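Alpha-L-rhamnosidase (Aspergillus terreus, PDB 6GSZ) probably hydrolyses terminal non-reducing alpha-L-rhamnose residues in alpha-L-rhamnosides, and binds calcium. Local coordinates at residues S210-Y215 with I263-E268; P369-K374 with P462-R467; E427-F432 with K804-Y809. All blocks are in the same frame, centred on the assembly; numbering follows the deposited sequence.

Interactions 1 and 2 adjoin beside the glucose-binding pocket, their centres about 9 Å apart. Two probable hydrogen bonds tie them together: Y264 OH to E466 O at 2.6 Å, and D265 OD1 to K374 N at 2.8 Å. E466 and R464 of interaction 2 line the pocket, whereas the Y264 side chain of interaction 1 is about 11 Å from the glucose, which places interaction 1 in an outer shell. Interaction 3 is separate, on the opposite side of the chain's centre. Its centre lies about 35 Å from that of interaction 1 and about 32 Å from that of interaction 2, with nearest atoms about 22 Å and 17 Å apart.

Interaction 1 (S210-Y215 with I263-E268). With CA (calcium ion), chain O.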
loop_
_atom_site.group_PDB
_atom_site.type_symbol
_atom_site.label_atom_id
_atom_site.label_comp_id
_atom_site.label_asym_id
_atom_site.label_seq_id
_atom_site.Cartn_x
_atom_site.Cartn_y
_atom_site.Cartn_z
ATOM N N SER A 210 -11.785 14.369 11.057
ATOM C CA SER A 210 -12.959 15.252 11.042
ATOM C C SER A 210 -13.318 15.802 9.656
ATOM O O SER A 210 -14.323 16.518 9.577
ATOM C CB SER A 210 -12.882 16.354 12.069
ATOM O OG SER A 210 -11.765 17.183 11.828
ATOM N N GLY A 211 -12.529 15.571 8.606
ATOM C CA GLY A 211 -12.851 16.063 7.310
ATOM C C GLY A 211 -14.034 15.382 6.648
ATOM O O GLY A 211 -14.546 14.364 7.098
ATOM N N ARG A 212 -14.444 15.939 5.511
ATOM C CA ARG A 212 -15.530 15.380 4.699
ATOM C C ARG A 212 -14.998 14.177 3.888
ATOM O O ARG A 212 -14.199 14.362 3.002
ATOM C CB ARG A 212 -16.156 16.434 3.787
ATOM C CG ARG A 212 -17.422 15.970 3.083
ATOM C CD ARG A 212 -18.020 17.082 2.212
ATOM N NE ARG A 212 -17.115 17.539 1.168
ATOM C CZ ARG A 212 -16.905 16.936 -0.008
ATOM N NH1 ARG A 212 -17.684 15.926 -0.376
ATOM N NH2 ARG A 212 -15.954 17.424 -0.811
ATOM N N ILE A 213 -15.485 12.982 4.236
ATOM C CA ILE A 213 -14.998 11.752 3.626
ATOM C C ILE A 213 -16.224 10.968 3.150
ATOM O O ILE A 213 -17.250 10.900 3.820
ATOM C CB ILE A 213 -14.091 10.948 4.591
ATOM C CG1 ILE A 213 -12.895 11.747 5.116
ATOM C CG2 ILE A 213 -13.615 9.627 4.006
ATOM C CD1 ILE A 213 -11.921 12.159 4.035
ATOM N N GLY A 214 -16.044 10.270 2.024
ATOM C CA GLY A 214 -17.129 9.508 1.401
ATOM C C GLY A 214 -17.700 10.158 0.158
ATOM O O GLY A 214 -17.609 11.373 -0.005
ATOM N N TYR A 215 -18.396 9.355 -0.653
ATOM C CA TYR A 215 -19.004 9.797 -1.874
ATOM C C TYR A 215 -20.454 10.218 -1.597
ATOM O O TYR A 215 -20.955 10.111 -0.472
ATOM C CB TYR A 215 -18.891 8.705 -2.949
ATOM C CG TYR A 215 -19.199 7.305 -2.505
ATOM C CD1 TYR A 215 -20.491 6.831 -2.415
ATOM C CD2 TYR A 215 -18.183 6.415 -2.246
ATOM C CE1 TYR A 215 -20.774 5.532 -2.013
ATOM C CE2 TYR A 215 -18.445 5.132 -1.810
ATOM C CZ TYR A 215 -19.740 4.666 -1.745
ATOM O OH TYR A 215 -19.985 3.376 -1.351
ATOM N N ILE A 263 -8.950 16.942 2.281
ATOM C CA ILE A 263 -8.499 15.800 1.464
ATOM C C ILE A 263 -9.059 15.969 0.043
ATOM O O ILE A 263 -8.327 15.925 -0.965
ATOM C CB ILE A 263 -8.935 14.454 2.098
ATOM C CG1 ILE A 263 -8.295 14.202 3.473
ATOM C CG2 ILE A 263 -8.682 13.292 1.158
ATOM C CD1 ILE A 263 -6.781 14.149 3.492
ATOM N N TYR A 264 -10.400 16.100 -0.042
ATOM C CA TYR A 264 -11.053 16.116 -1.368
ATOM C C TYR A 264 -10.979 17.472 -2.057
ATOM O O TYR A 264 -10.611 17.601 -3.247
ATOM C CB TYR A 264 -12.516 15.682 -1.322
ATOM C CG TYR A 264 -12.776 14.256 -0.889
ATOM C CD1 TYR A 264 -11.819 13.236 -0.957
ATOM C CD2 TYR A 264 -14.018 13.937 -0.380
ATOM C CE1 TYR A 264 -12.143 11.948 -0.545
ATOM C CE2 TYR A 264 -14.352 12.663 0.010
ATOM C CZ TYR A 264 -13.404 11.645 -0.071
ATOM O OH TYR A 264 -13.755 10.393 0.369
ATOM N N ASP A 265 -11.360 18.536 -1.341
ATOM C CA ASP A 265 -11.535 19.800 -2.047
ATOM C C ASP A 265 -10.245 20.597 -2.267
ATOM O O ASP A 265 -10.185 21.372 -3.212
ATOM C CB ASP A 265 -12.626 20.658 -1.420
ATOM C CG ASP A 265 -14.047 20.197 -1.739
ATOM O OD1 ASP A 265 -14.227 19.341 -2.663
ATOM O OD2 ASP A 265 -14.990 20.666 -1.023
ATOM N N GLY A 266 -9.220 20.397 -1.442
ATOM C CA GLY A 266 -7.948 21.062 -1.581
ATOM C C GLY A 266 -7.713 22.077 -0.464
ATOM O O GLY A 266 -8.368 22.076 0.567
ATOM N N GLU A 267 -6.733 22.929 -0.702
ATOM C CA GLU A 267 -6.220 23.861 0.307
ATOM C C GLU A 267 -6.299 25.304 -0.215
ATOM O O GLU A 267 -5.855 25.585 -1.346
ATOM C CB GLU A 267 -4.763 23.557 0.659
ATOM C CG GLU A 267 -4.176 24.574 1.617
ATOM C CD GLU A 267 -2.903 24.146 2.327
ATOM O OE1 GLU A 267 -2.881 22.972 2.827
ATOM O OE2 GLU A 267 -1.911 24.932 2.270
ATOM N N GLU A 268 -6.821 26.203 0.644
ATOM C CA GLU A 268 -6.783 27.668 0.456
ATOM C C GLU A 268 -5.771 28.209 1.480
ATOM O O GLU A 268 -5.945 28.007 2.689
ATOM C CB GLU A 268 -8.155 28.290 0.631
ATOM C CG GLU A 268 -8.107 29.800 0.552
ATOM C CD GLU A 268 -9.432 30.530 0.658
ATOM O OE1 GLU A 268 -10.499 29.914 0.605
ATOM O OE2 GLU A 268 -9.380 31.775 0.771
HETATM CA CA CA O . -11.612 31.969 0.114
HETATM O O HOH W 1 -12.297 16.146 2.354
HETATM O O HOH W 2 -13.403 18.256 0.846
HETATM O O HOH W 3 -13.278 33.515 -0.673
HETATM O O HOH W 4 -11.918 32.510 2.328
#
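Y264 packs against R212, I213 and G214 where two segments of the alpha-L-rhamnosidase N-terminal domain meet in the second shell of the glucose pocket, an assignment that rests on the hydrogen bond from Y264 OH to the carbonyl of the pocket residue E466. The same hydroxyl accepts from the backbone of the 210-215 loop: G214 N to Y264 OH is 2.8 Å, with a nearly straight N-H...O angle of 163°. One phenol oxygen thus serves two backbone groups, which fixes the tip of the side chain, and I213 CG2 packs against it, 3.7 Å from Y264 OH. Along the flank of the ring, R212 O approaches Y264 CD2 and CE2 obliquely, 3.4 Å from each. At the other end of the tyrosine a water donates to R212 O at 2.7 Å and accepts from Y264 N, so the two main chains are bridged by solvent.

The R212 side chain crosses Y264 at about a right angle. A bend at chi3 (60°) turns NE out of the extended line of the chain. Y264 CD2 then sits over one face of the guanidinium, with the two planes 63° apart, so this is no parallel stack. D265 lies at the guanidinium edge, where R212 NH2 to D265 OD1 is a salt bridge of 3.2 Å. Both ends of that pair have further partners, R212 NH2 in Q372 O and D265 OD1 in K374 N. Farther along the strand that begins at G266, E268 grips a calcium ion with both carboxylate oxygens, OE1 at 2.4 Å and OE2 at 2.3 Å, beside two waters.

Interaction 2 (P369-K374 with P462-R467); sequences PLRQAK and PQRDER. With BGC (beta-D-glucopyranose), chain B.
R371 and D465 meet at the tight centre of this contact. R371 grips a single carboxylate oxygen side-on with two nitrogens: NE to D465 OD1 is 2.8 Å and NH2 to D465 OD1 is 3.0 Å. The bend of R371 at chi3 (-57°) places NE beside D465, and NE uses the syn lone pair of OD1, whereas NH2 arrives from above the carboxylate plane. NH2 also donates to E466 OE1 at 3.0 Å. R464 NE reaches that oxygen from the opposite face of its plane, so two arginines share one acceptor, and a water links R371 NH1 to the same E466 OE1. Their guanidiniums, 32° apart, are packed closely: R464 CD sits 3.5 Å above the plane of R371, and R371 NH2 is 3.3 Å from R464 NE. These are two donors, and the carboxylates around them probably offset the repulsion. A373 CB packs against the backbone, 3.6 Å from D465 N.

The outer side is looser. Q372 N makes a weak bond to D465 OD2, while the exposed Q372 side chain extends from the contact.

R464 is also paired with E740, and E466 OE2 accepts from W470. R464 NH2 lies 3.1 Å from the glucose O1. R371, R464, D465 and E466 form a salt-bridge network joining a loop of the concanavalin-like region to the sugar-binding pocket of the six-hairpin glycosidase region.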
loop_
_atom_site.group_PDB
_atom_site.type_symbol
_atom_site.label_atom_id
_atom_site.label_comp_id
_atom_site.label_asym_id
_atom_site.label_seq_id
_atom_site.Cartn_x
_atom_site.Cartn_y
_atom_site.Cartn_z
ATOM N N PRO A 369 -15.321 13.735 -13.664
ATOM C CA PRO A 369 -15.271 12.455 -12.948
ATOM C C PRO A 369 -14.749 12.488 -11.501
ATOM O O PRO A 369 -14.774 11.500 -10.806
ATOM C CB PRO A 369 -14.363 11.599 -13.821
ATOM C CG PRO A 369 -13.546 12.538 -14.646
ATOM C CD PRO A 369 -14.342 13.819 -14.765
ATOM N N LEU A 370 -14.347 13.667 -11.039
ATOM C CA LEU A 370 -13.941 13.881 -9.644
ATOM C C LEU A 370 -15.165 13.936 -8.737
ATOM O O LEU A 370 -15.022 13.835 -7.519
ATOM C CB LEU A 370 -13.113 15.159 -9.514
ATOM C CG LEU A 370 -11.798 15.176 -10.291
ATOM C CD1 LEU A 370 -11.097 16.512 -10.096
ATOM C CD2 LEU A 370 -10.890 14.017 -9.912
ATOM N N ARG A 371 -16.350 14.137 -9.332
ATOM C CA ARG A 371 -17.596 14.201 -8.545
ATOM C C ARG A 371 -17.472 15.338 -7.519
ATOM O O ARG A 371 -17.107 16.424 -7.916
ATOM C CB ARG A 371 -17.948 12.840 -7.936
ATOM C CG ARG A 371 -18.109 11.709 -8.953
ATOM C CD ARG A 371 -18.686 10.443 -8.359
ATOM N NE ARG A 371 -17.899 9.943 -7.250
ATOM C CZ ARG A 371 -17.661 8.668 -6.990
ATOM N NH1 ARG A 371 -18.144 7.714 -7.795
ATOM N NH2 ARG A 371 -16.943 8.366 -5.925
ATOM N N GLN A 372 -17.786 15.073 -6.242
ATOM C CA GLN A 372 -17.775 16.145 -5.199
ATOM C C GLN A 372 -16.384 16.195 -4.536
ATOM O O GLN A 372 -16.289 16.089 -3.300
ATOM C CB GLN A 372 -18.894 15.917 -4.182
ATOM C CG GLN A 372 -20.276 16.112 -4.787
ATOM C CD GLN A 372 -21.365 16.192 -3.748
ATOM O OE1 GLN A 372 -22.281 15.381 -3.744
ATOM N NE2 GLN A 372 -21.248 17.164 -2.858
ATOM N N ALA A 373 -15.336 16.338 -5.351
ATOM C CA ALA A 373 -13.960 16.600 -4.921
ATOM C C ALA A 373 -13.402 17.704 -5.821
ATOM O O ALA A 373 -13.142 17.444 -7.008
ATOM C CB ALA A 373 -13.135 15.337 -5.041
ATOM N N LYS A 374 -13.231 18.914 -5.281
ATOM C CA LYS A 374 -12.788 20.015 -6.147
ATOM C C LYS A 374 -11.336 19.862 -6.605
ATOM O O LYS A 374 -10.984 20.397 -7.645
ATOM C CB LYS A 374 -12.989 21.366 -5.478
ATOM C CG LYS A 374 -14.445 21.706 -5.211
ATOM C CD LYS A 374 -14.629 23.071 -4.587
ATOM C CE LYS A 374 -16.050 23.269 -4.105
ATOM N NZ LYS A 374 -16.164 24.513 -3.308
ATOM N N PRO A 462 -7.189 7.637 -5.887
ATOM C CA PRO A 462 -6.603 8.764 -5.175
ATOM C C PRO A 462 -7.124 10.144 -5.555
ATOM O O PRO A 462 -6.607 11.091 -5.009
ATOM C CB PRO A 462 -5.149 8.662 -5.703
ATOM C CG PRO A 462 -5.319 8.294 -7.162
ATOM C CD PRO A 462 -6.581 7.452 -7.212
ATOM N N GLN A 463 -8.121 10.229 -6.423
ATOM C CA GLN A 463 -8.451 11.540 -7.045
ATOM C C GLN A 463 -9.848 12.044 -6.701
ATOM O O GLN A 463 -9.965 13.241 -6.403
ATOM C CB GLN A 463 -8.196 11.458 -8.556
ATOM C CG GLN A 463 -9.263 10.776 -9.404
ATOM C CD GLN A 463 -9.443 9.303 -9.134
ATOM O OE1 GLN A 463 -10.082 8.916 -8.160
ATOM N NE2 GLN A 463 -8.898 8.450 -9.995
ATOM N N ARG A 464 -10.873 11.218 -6.763
ATOM C CA ARG A 464 -12.239 11.644 -6.582
ATOM C C ARG A 464 -12.603 11.633 -5.090
ATOM O O ARG A 464 -11.757 11.512 -4.215
ATOM C CB ARG A 464 -13.197 10.813 -7.446
ATOM C CG ARG A 464 -13.368 9.359 -7.019
ATOM C CD ARG A 464 -14.178 8.594 -8.043
ATOM N NE ARG A 464 -14.365 7.206 -7.676
ATOM C CZ ARG A 464 -14.399 6.182 -8.528
ATOM N NH1 ARG A 464 -14.434 6.431 -9.826
ATOM N NH2 ARG A 464 -14.387 4.937 -8.047
ATOM N N ASP A 465 -13.899 11.825 -4.836
ATOM C CA ASP A 465 -14.474 11.868 -3.492
ATOM C C ASP A 465 -14.689 10.462 -2.947
ATOM O O ASP A 465 -15.765 10.086 -2.632
ATOM C CB ASP A 465 -15.766 12.681 -3.490
ATOM C CG ASP A 465 -16.831 12.201 -4.460
ATOM O OD1 ASP A 465 -16.517 11.311 -5.297
ATOM O OD2 ASP A 465 -17.943 12.689 -4.384
ATOM N N GLU A 466 -13.606 9.709 -2.894
ATOM C CA GLU A 466 -13.653 8.310 -2.421
ATOM C C GLU A 466 -12.346 8.054 -1.673
ATOM O O GLU A 466 -12.206 8.478 -0.569
ATOM C CB GLU A 466 -13.994 7.384 -3.601
ATOM C CG GLU A 466 -14.419 5.984 -3.191
ATOM C CD GLU A 466 -15.279 5.264 -4.205
ATOM O OE1 GLU A 466 -15.461 5.795 -5.306
ATOM O OE2 GLU A 466 -15.774 4.181 -3.886
ATOM N N ARG A 467 -11.414 7.292 -2.267
ATOM C CA ARG A 467 -10.085 7.052 -1.653
ATOM C C ARG A 467 -10.292 6.263 -0.363
ATOM O O ARG A 467 -9.727 6.585 0.667
ATOM C CB ARG A 467 -9.266 8.343 -1.480
ATOM C CG ARG A 467 -9.473 9.426 -2.532
ATOM C CD ARG A 467 -8.622 10.631 -2.268
ATOM N NE ARG A 467 -9.051 11.748 -3.066
ATOM C CZ ARG A 467 -8.428 12.919 -3.062
ATOM N NH1 ARG A 467 -7.333 13.078 -2.353
ATOM N NH2 ARG A 467 -8.892 13.943 -3.771
HETATM C C2 BGC B . -14.037 0.089 -5.789
HETATM C C3 BGC B . -14.910 -1.133 -5.845
HETATM C C4 BGC B . -16.335 -0.990 -5.357
HETATM C C5 BGC B . -16.837 0.192 -6.033
HETATM C C6 BGC B . -18.282 0.312 -5.589
HETATM C C1 BGC B . -14.778 1.276 -6.380
HETATM O O1 BGC B . -13.891 2.375 -6.438
HETATM O O2 BGC B . -13.007 -0.000 -6.745
HETATM O O3 BGC B . -14.412 -2.003 -4.976
HETATM O O4 BGC B . -17.217 -2.121 -5.544
HETATM O O5 BGC B . -16.078 1.423 -5.805
HETATM O O6 BGC B . -18.805 1.542 -6.101
HETATM O O HOH W 5 -15.982 9.010 -10.801
HETATM O O HOH W 6 -17.794 5.086 -6.598
#

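Interaction 3 (E427-F432 with K804-Y809)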
loop_
_atom_site.group_PDB
_atom_site.type_symbol
_atom_site.label_atom_id
_atom_site.label_comp_id
_atom_site.label_asym_id
_atom_site.label_seq_id
_atom_site.Cartn_x
_atom_site.Cartn_y
_atom_site.Cartn_z
ATOM N N GLU A 427 9.772 -0.095 0.992
ATOM C CA GLU A 427 10.998 -0.457 0.276
ATOM C C GLU A 427 10.619 -1.115 -1.058
ATOM O O GLU A 427 9.841 -2.074 -1.071
ATOM C CB GLU A 427 11.826 -1.413 1.117
ATOM C CG GLU A 427 13.147 -1.756 0.480
ATOM C CD GLU A 427 14.065 -2.612 1.346
ATOM O OE1 GLU A 427 13.570 -3.304 2.284
ATOM O OE2 GLU A 427 15.296 -2.564 1.092
ATOM N N ARG A 428 11.129 -0.572 -2.153
ATOM C CA ARG A 428 10.948 -1.164 -3.466
ATOM C C ARG A 428 11.683 -2.510 -3.555
ATOM O O ARG A 428 12.861 -2.615 -3.169
ATOM C CB ARG A 428 11.485 -0.230 -4.552
ATOM C CG ARG A 428 11.247 -0.695 -5.975
ATOM C CD ARG A 428 9.792 -0.644 -6.405
ATOM N NE ARG A 428 9.657 -1.240 -7.732
ATOM C CZ ARG A 428 9.961 -0.653 -8.879
ATOM N NH1 ARG A 428 9.852 -1.327 -10.033
ATOM N NH2 ARG A 428 10.321 0.636 -8.854
ATOM N N THR A 429 10.955 -3.514 -4.061
ATOM C CA THR A 429 11.496 -4.874 -4.145
ATOM C C THR A 429 11.405 -5.479 -5.545
ATOM O O THR A 429 12.213 -6.397 -5.821
ATOM C CB THR A 429 10.818 -5.813 -3.137
ATOM O OG1 THR A 429 9.399 -5.781 -3.287
ATOM C CG2 THR A 429 11.184 -5.482 -1.709
ATOM N N GLY A 430 10.450 -5.130 -6.383
ATOM C CA GLY A 430 10.196 -5.898 -7.599
ATOM C C GLY A 430 10.232 -5.066 -8.854
ATOM O O GLY A 430 9.689 -3.943 -8.875
ATOM N N TYR A 431 10.851 -5.607 -9.906
ATOM C CA TYR A 431 11.133 -4.895 -11.138
ATOM C C TYR A 431 10.843 -5.823 -12.316
ATOM O O TYR A 431 11.139 -7.023 -12.238
ATOM C CB TYR A 431 12.585 -4.435 -11.195
ATOM C CG TYR A 431 13.068 -3.630 -10.015
ATOM C CD1 TYR A 431 13.432 -4.250 -8.827
ATOM C CD2 TYR A 431 13.111 -2.248 -10.064
ATOM C CE1 TYR A 431 13.886 -3.537 -7.736
ATOM C CE2 TYR A 431 13.546 -1.509 -8.965
ATOM C CZ TYR A 431 13.906 -2.156 -7.799
ATOM O OH TYR A 431 14.352 -1.456 -6.723
ATOM N N PHE A 432 10.411 -5.242 -13.436
ATOM C CA PHE A 432 10.123 -6.016 -14.624
ATOM C C PHE A 432 10.268 -5.138 -15.866
ATOM O O PHE A 432 9.687 -4.034 -15.919
ATOM C CB PHE A 432 8.703 -6.601 -14.557
ATOM C CG PHE A 432 8.269 -7.256 -15.844
ATOM C CD1 PHE A 432 8.564 -8.593 -16.125
ATOM C CD2 PHE A 432 7.661 -6.501 -16.828
ATOM C CE1 PHE A 432 8.186 -9.160 -17.340
ATOM C CE2 PHE A 432 7.298 -7.081 -18.041
ATOM C CZ PHE A 432 7.550 -8.409 -18.295
ATOM N N LYS A 804 13.413 -8.836 -11.440
ATOM C CA LYS A 804 14.183 -8.853 -10.232
ATOM C C LYS A 804 13.224 -8.787 -9.040
ATOM O O LYS A 804 12.251 -8.015 -9.082
ATOM C CB LYS A 804 15.141 -7.645 -10.165
ATOM C CG LYS A 804 16.110 -7.502 -11.322
ATOM C CD LYS A 804 17.111 -6.382 -11.129
ATOM C CE LYS A 804 17.962 -6.182 -12.364
ATOM N NZ LYS A 804 18.845 -4.993 -12.261
ATOM N N PHE A 805 13.549 -9.504 -7.972
ATOM C CA PHE A 805 12.768 -9.485 -6.755
ATOM C C PHE A 805 13.681 -9.587 -5.546
ATOM O O PHE A 805 14.397 -10.590 -5.382
ATOM C CB PHE A 805 11.706 -10.588 -6.725
ATOM C CG PHE A 805 10.907 -10.594 -5.460
ATOM C CD1 PHE A 805 10.176 -9.468 -5.107
ATOM C CD2 PHE A 805 10.921 -11.667 -4.604
ATOM C CE1 PHE A 805 9.486 -9.432 -3.915
ATOM C CE2 PHE A 805 10.232 -11.633 -3.410
ATOM C CZ PHE A 805 9.539 -10.483 -3.047
ATOM N N LEU A 806 13.603 -8.558 -4.682
ATOM C CA LEU A 806 14.360 -8.540 -3.441
ATOM C C LEU A 806 13.603 -9.309 -2.368
ATOM O O LEU A 806 12.733 -8.805 -1.687
ATOM C CB LEU A 806 14.622 -7.098 -3.034
ATOM C CG LEU A 806 15.596 -6.884 -1.883
ATOM C CD1 LEU A 806 16.981 -7.418 -2.228
ATOM C CD2 LEU A 806 15.658 -5.397 -1.573
ATOM N N THR A 807 13.911 -10.594 -2.296
ATOM C CA THR A 807 13.357 -11.497 -1.326
ATOM C C THR A 807 13.829 -11.106 0.069
ATOM O O THR A 807 14.810 -10.349 0.201
ATOM C CB THR A 807 13.780 -12.963 -1.568
ATOM O OG1 THR A 807 15.103 -13.175 -1.078
ATOM C CG2 THR A 807 13.655 -13.435 -2.997
ATOM N N PRO A 808 13.201 -11.665 1.129
ATOM C CA PRO A 808 13.740 -11.522 2.474
ATOM C C PRO A 808 15.187 -12.002 2.704
ATOM O O PRO A 808 15.767 -11.719 3.751
ATOM C CB PRO A 808 12.723 -12.329 3.305
ATOM C CG PRO A 808 11.424 -12.310 2.526
ATOM C CD PRO A 808 11.936 -12.423 1.108
ATOM N N TYR A 809 15.753 -12.714 1.720
ATOM C CA TYR A 809 17.112 -13.267 1.761
ATOM C C TYR A 809 18.117 -12.470 0.921
ATOM O O TYR A 809 19.347 -12.684 1.069
ATOM C CB TYR A 809 17.104 -14.722 1.298
ATOM C CG TYR A 809 16.231 -15.557 2.188
ATOM C CD1 TYR A 809 16.764 -16.166 3.317
ATOM C CD2 TYR A 809 14.876 -15.721 1.935
ATOM C CE1 TYR A 809 15.964 -16.858 4.210
ATOM C CE2 TYR A 809 14.058 -16.412 2.802
ATOM C CZ TYR A 809 14.598 -16.985 3.953
ATOM O OH TYR A 809 13.816 -17.644 4.858
#
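G430 and F805 form an antiparallel non-hydrogen-bonded pair and Y431 with K804 a hydrogen-bonded one, in strand segments whose axes approach to 4.8 Å at 171°. Three backbone bonds fix the register: L806 N to T429 O at 2.8 Å, Y431 N to K804 O at 2.9 Å and K804 N to Y431 O at 3.0 Å. The T429 and F805 side chains run alongside each other in the same direction, with T429 OG1 3.7 Å from F805 CE1. The threonine oxygen, set over the backbone by chi1 of 54°, has its polar partner elsewhere, in F483 O. T429 crosses L806 at about a right angle, its CG2 against L806 CB and 3.7 Å from L806 O. The F805 ring presents its edge to the CA of G430. On the other face Y431 CD1 touches K804 CB at 4.0 Å. Y431 CE2 lies over the centre of the R428 guanidinium, which in turn holds G430 O with NE and NH1.

Strand 430-434 is an outermost strand of a five-stranded antiparallel sheet, and through it the six-hairpin glycosidase region joins the C-terminal region. Beyond 800-807 comes strand 810-819, where L806 touches M811, while F432 packs on helices 437-453 and 768-775.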